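Local structure of 2-C-methyl-D-erythritol 2,4-cyclodiphosphate synthase (Francisella tularensis subsp. tularensis, 3RE3) at residues L50-L55 / G61-H66; F81-I86 / N124-Q129. The protein probably catalyses the cyclisation of a CDP-methylerythritol phosphate to 2-C-methyl-D-erythritol 2,4-cyclodiphosphate with release of CMP, a step of isoprenoid precursor biosynthesis. All blocks are in the same frame, centred on the assembly; numbering follows the deposited sequence.

Interaction 1: L50-L55 / G61-H66; sequences LCDAIL and GDIGKH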
loop_
_atom_site.group_PDB
_atom_site.type_symbol
_atom_site.label_atom_id
_atom_site.label_comp_id
_atom_site.label_asym_id
_atom_site.label_seq_id
_atom_site.Cartn_x
_atom_site.Cartn_y
_atom_site.Cartn_z
ATOM N N LEU A 50 -5.038 -8.952 6.836
ATOM C CA LEU A 50 -5.945 -9.702 5.973
ATOM C C LEU A 50 -7.405 -9.500 6.369
ATOM O O LEU A 50 -8.232 -9.222 5.522
ATOM C CB LEU A 50 -5.594 -11.183 6.003
ATOM C CG LEU A 50 -6.524 -12.109 5.243
ATOM C CD1 LEU A 50 -6.553 -11.715 3.791
ATOM C CD2 LEU A 50 -6.051 -13.540 5.382
ATOM N N CYS A 51 -7.712 -9.643 7.655
ATOM C CA CYS A 51 -9.048 -9.355 8.166
ATOM C C CYS A 51 -9.457 -7.925 7.858
ATOM O O CYS A 51 -10.569 -7.675 7.410
ATOM C CB CYS A 51 -9.109 -9.582 9.669
ATOM S SG CYS A 51 -8.948 -11.306 10.154
ATOM N N ASP A 52 -8.551 -6.991 8.112
ATOM C CA ASP A 52 -8.778 -5.595 7.778
ATOM C C ASP A 52 -9.128 -5.398 6.300
ATOM O O ASP A 52 -10.005 -4.605 5.982
ATOM C CB ASP A 52 -7.546 -4.752 8.134
ATOM C CG ASP A 52 -7.489 -4.382 9.609
ATOM O OD1 ASP A 52 -8.525 -4.525 10.302
ATOM O OD2 ASP A 52 -6.413 -3.927 10.070
ATOM N N ALA A 53 -8.445 -6.106 5.404
ATOM C CA ALA A 53 -8.679 -5.938 3.973
ATOM C C ALA A 53 -10.087 -6.401 3.607
ATOM O O ALA A 53 -10.802 -5.761 2.828
ATOM C CB ALA A 53 -7.638 -6.703 3.164
ATOM N N ILE A 54 -10.476 -7.526 4.186
ATOM C CA ILE A 54 -11.767 -8.127 3.905
ATOM C C ILE A 54 -12.914 -7.267 4.441
ATOM O O ILE A 54 -13.841 -6.950 3.707
ATOM C CB ILE A 54 -11.823 -9.566 4.430
ATOM C CG1 ILE A 54 -11.031 -10.474 3.486
ATOM C CG2 ILE A 54 -13.255 -10.047 4.545
ATOM C CD1 ILE A 54 -10.747 -11.853 4.026
ATOM N N LEU A 55 -12.844 -6.870 5.705
ATOM C CA LEU A 55 -13.850 -5.978 6.257
ATOM C C LEU A 55 -13.782 -4.661 5.523
ATOM O O LEU A 55 -14.791 -3.988 5.342
ATOM C CB LEU A 55 -13.626 -5.760 7.743
ATOM C CG LEU A 55 -13.651 -7.071 8.520
ATOM C CD1 LEU A 55 -13.145 -6.917 9.931
ATOM C CD2 LEU A 55 -15.049 -7.634 8.532
ATOM N N GLY A 61 -15.541 -1.408 8.162
ATOM C CA GLY A 61 -14.499 -0.847 9.013
ATOM C C GLY A 61 -13.276 -1.716 9.247
ATOM O O GLY A 61 -12.556 -2.029 8.298
ATOM N N ASP A 62 -12.945 -1.990 10.503
ATOM C CA ASP A 62 -11.801 -2.857 10.802
ATOM C C ASP A 62 -12.156 -3.922 11.830
ATOM O O ASP A 62 -13.286 -3.984 12.297
ATOM C CB ASP A 62 -10.581 -2.037 11.259
ATOM C CG ASP A 62 -10.927 -1.017 12.343
ATOM O OD1 ASP A 62 -11.938 -1.225 13.055
ATOM O OD2 ASP A 62 -10.190 -0.007 12.481
ATOM N N ILE A 63 -11.191 -4.766 12.168
ATOM C CA ILE A 63 -11.416 -5.819 13.146
ATOM C C ILE A 63 -11.857 -5.210 14.471
ATOM O O ILE A 63 -12.624 -5.820 15.216
ATOM C CB ILE A 63 -10.148 -6.647 13.354
ATOM C CG1 ILE A 63 -9.417 -6.787 12.023
ATOM C CG2 ILE A 63 -10.482 -8.017 13.917
ATOM C CD1 ILE A 63 -7.936 -6.998 12.166
ATOM N N GLY A 64 -11.378 -3.999 14.748
ATOM C CA GLY A 64 -11.736 -3.271 15.954
ATOM C C GLY A 64 -13.218 -2.989 16.124
ATOM O O GLY A 64 -13.732 -3.027 17.242
ATOM N N LYS A 65 -13.910 -2.700 15.024
ATOM C CA LYS A 65 -15.353 -2.461 15.066
ATOM C C LYS A 65 -16.116 -3.680 15.590
ATOM O O LYS A 65 -17.180 -3.547 16.196
ATOM C CB LYS A 65 -15.880 -2.103 13.675
ATOM C CG LYS A 65 -16.359 -0.661 13.491
ATOM C CD LYS A 65 -17.336 -0.592 12.299
ATOM C CE LYS A 65 -17.492 0.817 11.723
ATOM N NZ LYS A 65 -17.909 0.813 10.280
ATOM N N HIS A 66 -15.599 -4.868 15.299
ATOM C CA HIS A 66 -16.271 -6.118 15.660
ATOM C C HIS A 66 -15.808 -6.876 16.920
ATOM O O HIS A 66 -16.377 -7.922 17.260
ATOM C CB HIS A 66 -16.320 -7.027 14.437
ATOM C CG HIS A 66 -16.858 -6.336 13.226
ATOM N ND1 HIS A 66 -18.172 -6.448 12.826
ATOM C CD2 HIS A 66 -16.275 -5.471 12.362
ATOM C CE1 HIS A 66 -18.367 -5.709 11.751
ATOM N NE2 HIS A 66 -17.231 -5.105 11.448
#
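C51 lies along the ethyl branch of I63, its CB 3.7 Å from I63 CG1, and this apolar touch begins a contact that changes character along the helix. One residue on, D52 supplies the polar link. Its CG stands beside the backbone N (chi1 -81°), which swings the carboxylate across the I63 side chain at about a right angle and brings OD1 opposite the I63 amide. The resulting bond, I63 N to D52 OD1, is 3.3 Å long and nearly straight at 166°, with the N-H arriving almost along the C-O axis. Towards the end of the segment, L55 turns apolar again: its CD1 rests on the D62-I63 peptide, 3.7 Å from D62 C, and also approaches the H66 ring at CD2, obliquely, at 4.2 Å.

In the second segment D62 is the N-cap of the short helix 63-66, a worked example of side chains capping a helix N terminus. D62 OD1 accepts from K65 N in a more bent capping bond of 3.2 Å (138°), and H66 is tied back by a hydrogen bond from NE2 to L60 O. K136 of the second subunit packs on both D52 and D62, and G61 N gives a hydrogen bond to N134 OD1 of that subunit. A bound pyrophosphate lies about 6 Å from the D52 side chain, consistent with the family's placing of active sites between subunits.

Two carboxylates thus take up N-H groups at the start of one weakly bonded turn, D52 that of I63 and D62 that of K65. The turn is held by these carboxylates of its own chain, while G61 N, just before it, is bonded by the second subunit.

Interaction 2: F81-I86 / N124-Q129; sequences FFLAEI and NILEIQ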
loop_
_atom_site.group_PDB
_atom_site.type_symbol
_atom_site.label_atom_id
_atom_site.label_comp_id
_atom_site.label_asym_id
_atom_site.label_seq_id
_atom_site.Cartn_x
_atom_site.Cartn_y
_atom_site.Cartn_z
ATOM N N PHE A 81 -8.840 -18.084 14.484
ATOM C CA PHE A 81 -10.227 -17.972 14.906
ATOM C C PHE A 81 -10.888 -16.766 14.258
ATOM O O PHE A 81 -11.940 -16.883 13.627
ATOM C CB PHE A 81 -10.309 -17.843 16.429
ATOM C CG PHE A 81 -11.634 -17.332 16.927
ATOM C CD1 PHE A 81 -12.644 -18.215 17.269
ATOM C CD2 PHE A 81 -11.867 -15.971 17.058
ATOM C CE1 PHE A 81 -13.863 -17.751 17.724
ATOM C CE2 PHE A 81 -13.084 -15.500 17.513
ATOM C CZ PHE A 81 -14.083 -16.391 17.846
ATOM N N PHE A 82 -10.260 -15.607 14.427
ATOM C CA PHE A 82 -10.785 -14.360 13.889
ATOM C C PHE A 82 -10.992 -14.472 12.393
ATOM O O PHE A 82 -12.023 -14.073 11.857
ATOM C CB PHE A 82 -9.838 -13.210 14.203
ATOM C CG PHE A 82 -9.670 -12.974 15.662
ATOM C CD1 PHE A 82 -10.519 -12.117 16.333
ATOM C CD2 PHE A 82 -8.683 -13.636 16.378
ATOM C CE1 PHE A 82 -10.374 -11.901 17.695
ATOM C CE2 PHE A 82 -8.532 -13.425 17.740
ATOM C CZ PHE A 82 -9.380 -12.559 18.397
ATOM N N LEU A 83 -10.000 -15.038 11.728
ATOM C CA LEU A 83 -10.079 -15.269 10.303
ATOM C C LEU A 83 -11.312 -16.117 9.973
ATOM O O LEU A 83 -11.973 -15.913 8.952
ATOM C CB LEU A 83 -8.811 -15.952 9.821
ATOM C CG LEU A 83 -8.696 -15.914 8.319
ATOM C CD1 LEU A 83 -8.885 -14.485 7.852
ATOM C CD2 LEU A 83 -7.351 -16.459 7.898
ATOM N N ALA A 84 -11.635 -17.057 10.854
ATOM C CA ALA A 84 -12.792 -17.899 10.629
ATOM C C ALA A 84 -14.085 -17.116 10.859
ATOM O O ALA A 84 -15.091 -17.358 10.196
ATOM C CB ALA A 84 -12.732 -19.140 11.496
ATOM N N GLU A 85 -14.070 -16.164 11.779
ATOM C CA GLU A 85 -15.256 -15.339 11.947
ATOM C C GLU A 85 -15.433 -14.410 10.757
ATOM O O GLU A 85 -16.543 -14.197 10.294
ATOM C CB GLU A 85 -15.218 -14.561 13.259
ATOM C CG GLU A 85 -16.088 -15.174 14.346
ATOM C CD GLU A 85 -15.878 -16.674 14.497
ATOM O OE1 GLU A 85 -16.884 -17.398 14.667
ATOM O OE2 GLU A 85 -14.714 -17.133 14.451
ATOM N N ILE A 86 -14.331 -13.868 10.252
ATOM C CA ILE A 86 -14.380 -13.037 9.057
ATOM C C ILE A 86 -14.895 -13.836 7.849
ATOM O O ILE A 86 -15.593 -13.298 6.987
ATOM C CB ILE A 86 -13.008 -12.356 8.775
ATOM C CG1 ILE A 86 -12.917 -11.044 9.546
ATOM C CG2 ILE A 86 -12.818 -12.066 7.301
ATOM C CD1 ILE A 86 -12.921 -11.229 11.047
ATOM N N ASN A 124 -7.075 -22.803 3.467
ATOM C CA ASN A 124 -7.927 -23.806 4.068
ATOM C C ASN A 124 -9.036 -23.159 4.869
ATOM O O ASN A 124 -10.206 -23.447 4.665
ATOM C CB ASN A 124 -7.115 -24.753 4.948
ATOM C CG ASN A 124 -7.934 -25.925 5.448
ATOM O OD1 ASN A 124 -8.204 -26.862 4.709
ATOM N ND2 ASN A 124 -8.336 -25.874 6.704
ATOM N N ILE A 125 -8.662 -22.274 5.781
ATOM C CA ILE A 125 -9.647 -21.629 6.650
ATOM C C ILE A 125 -10.653 -20.856 5.806
ATOM O O ILE A 125 -11.845 -20.823 6.102
ATOM C CB ILE A 125 -9.012 -20.649 7.641
ATOM C CG1 ILE A 125 -8.139 -21.397 8.642
ATOM C CG2 ILE A 125 -10.095 -19.857 8.368
ATOM C CD1 ILE A 125 -6.858 -20.673 8.967
ATOM N N LEU A 126 -10.150 -20.226 4.752
ATOM C CA LEU A 126 -10.950 -19.358 3.914
ATOM C C LEU A 126 -11.670 -20.151 2.835
ATOM O O LEU A 126 -12.552 -19.633 2.144
ATOM C CB LEU A 126 -10.065 -18.297 3.275
ATOM C CG LEU A 126 -9.525 -17.221 4.216
ATOM C CD1 LEU A 126 -8.581 -16.289 3.472
ATOM C CD2 LEU A 126 -10.688 -16.450 4.831
ATOM N N GLU A 127 -11.277 -21.412 2.694
ATOM C CA GLU A 127 -11.887 -22.303 1.722
ATOM C C GLU A 127 -11.806 -21.719 0.323
ATOM O O GLU A 127 -12.814 -21.581 -0.361
ATOM C CB GLU A 127 -13.329 -22.574 2.115
ATOM C CG GLU A 127 -13.445 -23.177 3.489
ATOM C CD GLU A 127 -14.851 -23.135 4.013
ATOM O OE1 GLU A 127 -15.768 -23.606 3.296
ATOM O OE2 GLU A 127 -15.032 -22.615 5.138
ATOM N N ILE A 128 -10.596 -21.344 -0.076
ATOM C CA ILE A 128 -10.305 -20.976 -1.451
ATOM C C ILE A 128 -9.104 -21.794 -1.896
ATOM O O ILE A 128 -8.512 -22.533 -1.111
ATOM C CB ILE A 128 -9.902 -19.511 -1.570
ATOM C CG1 ILE A 128 -8.591 -19.281 -0.799
ATOM C CG2 ILE A 128 -11.000 -18.605 -1.073
ATOM C CD1 ILE A 128 -8.581 -18.047 0.066
ATOM N N GLN A 129 -8.723 -21.629 -3.152
ATOM C CA GLN A 129 -7.541 -22.294 -3.670
ATOM C C GLN A 129 -6.269 -21.588 -3.202
ATOM O O GLN A 129 -6.239 -20.365 -3.039
ATOM C CB GLN A 129 -7.589 -22.344 -5.199
ATOM C CG GLN A 129 -8.715 -23.193 -5.739
ATOM C CD GLN A 129 -8.785 -24.539 -5.043
ATOM O OE1 GLN A 129 -7.894 -25.380 -5.201
ATOM N NE2 GLN A 129 -9.836 -24.744 -4.249
#
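L83 overlaps one methyl of L126, its CD1 4.0 Å from L126 CD2, the two side chains crossing at about a right angle. With its CG anti to the backbone N (chi1 -166°), L83 is directed at helix 115-126, and its branch point also approaches I125, CG lying 4.2 Å from I125 CG2. That same I125 methyl settles against the backbone of the facing helix at A84, 4.0 Å from A84 CA, while the A84 methyl flanks it. The small alanine marks the nearest backbone approach, the CA atoms of A84 and I125 being 6.3 Å apart.

This is helix-on-helix packing in an alpha/beta fold: helices 79-92 and 115-126 lie against each other, and L126 also reaches I100 of strand 96-105, so helix 115-126 is seated on the mixed sheet, while L83 also reaches helix 45-57. The contact falls at the last turn of helix 115-126, which ends in a Schellman motif. There E127 takes a positive phi of 56°, and E127 N bonds back to N124 O at 3.0 Å. L122, one turn earlier on the same helix as L126, also packs on L83, and K80 packs on I125 about one turn before L83.

From the N terminus, interaction 1 comes first: five residues separate its two segments, the first two still part of helix 45-57, and the chain folds back at 61-66 onto the helix it has just left. It then passes through residues 68-74, which are not modelled, into helix 79-92, where interaction 2 opens. That contact closes a far longer loop, 37 residues including strand 96-105, when helix 115-126 returns. The two loops are in series, neither nested nor crossed. They are nevertheless joined in space, because L50 and C51 pack on L83 and I54 packs on I86, so helix 79-92 lies between helix 45-57 and the C-terminal end of helix 115-126.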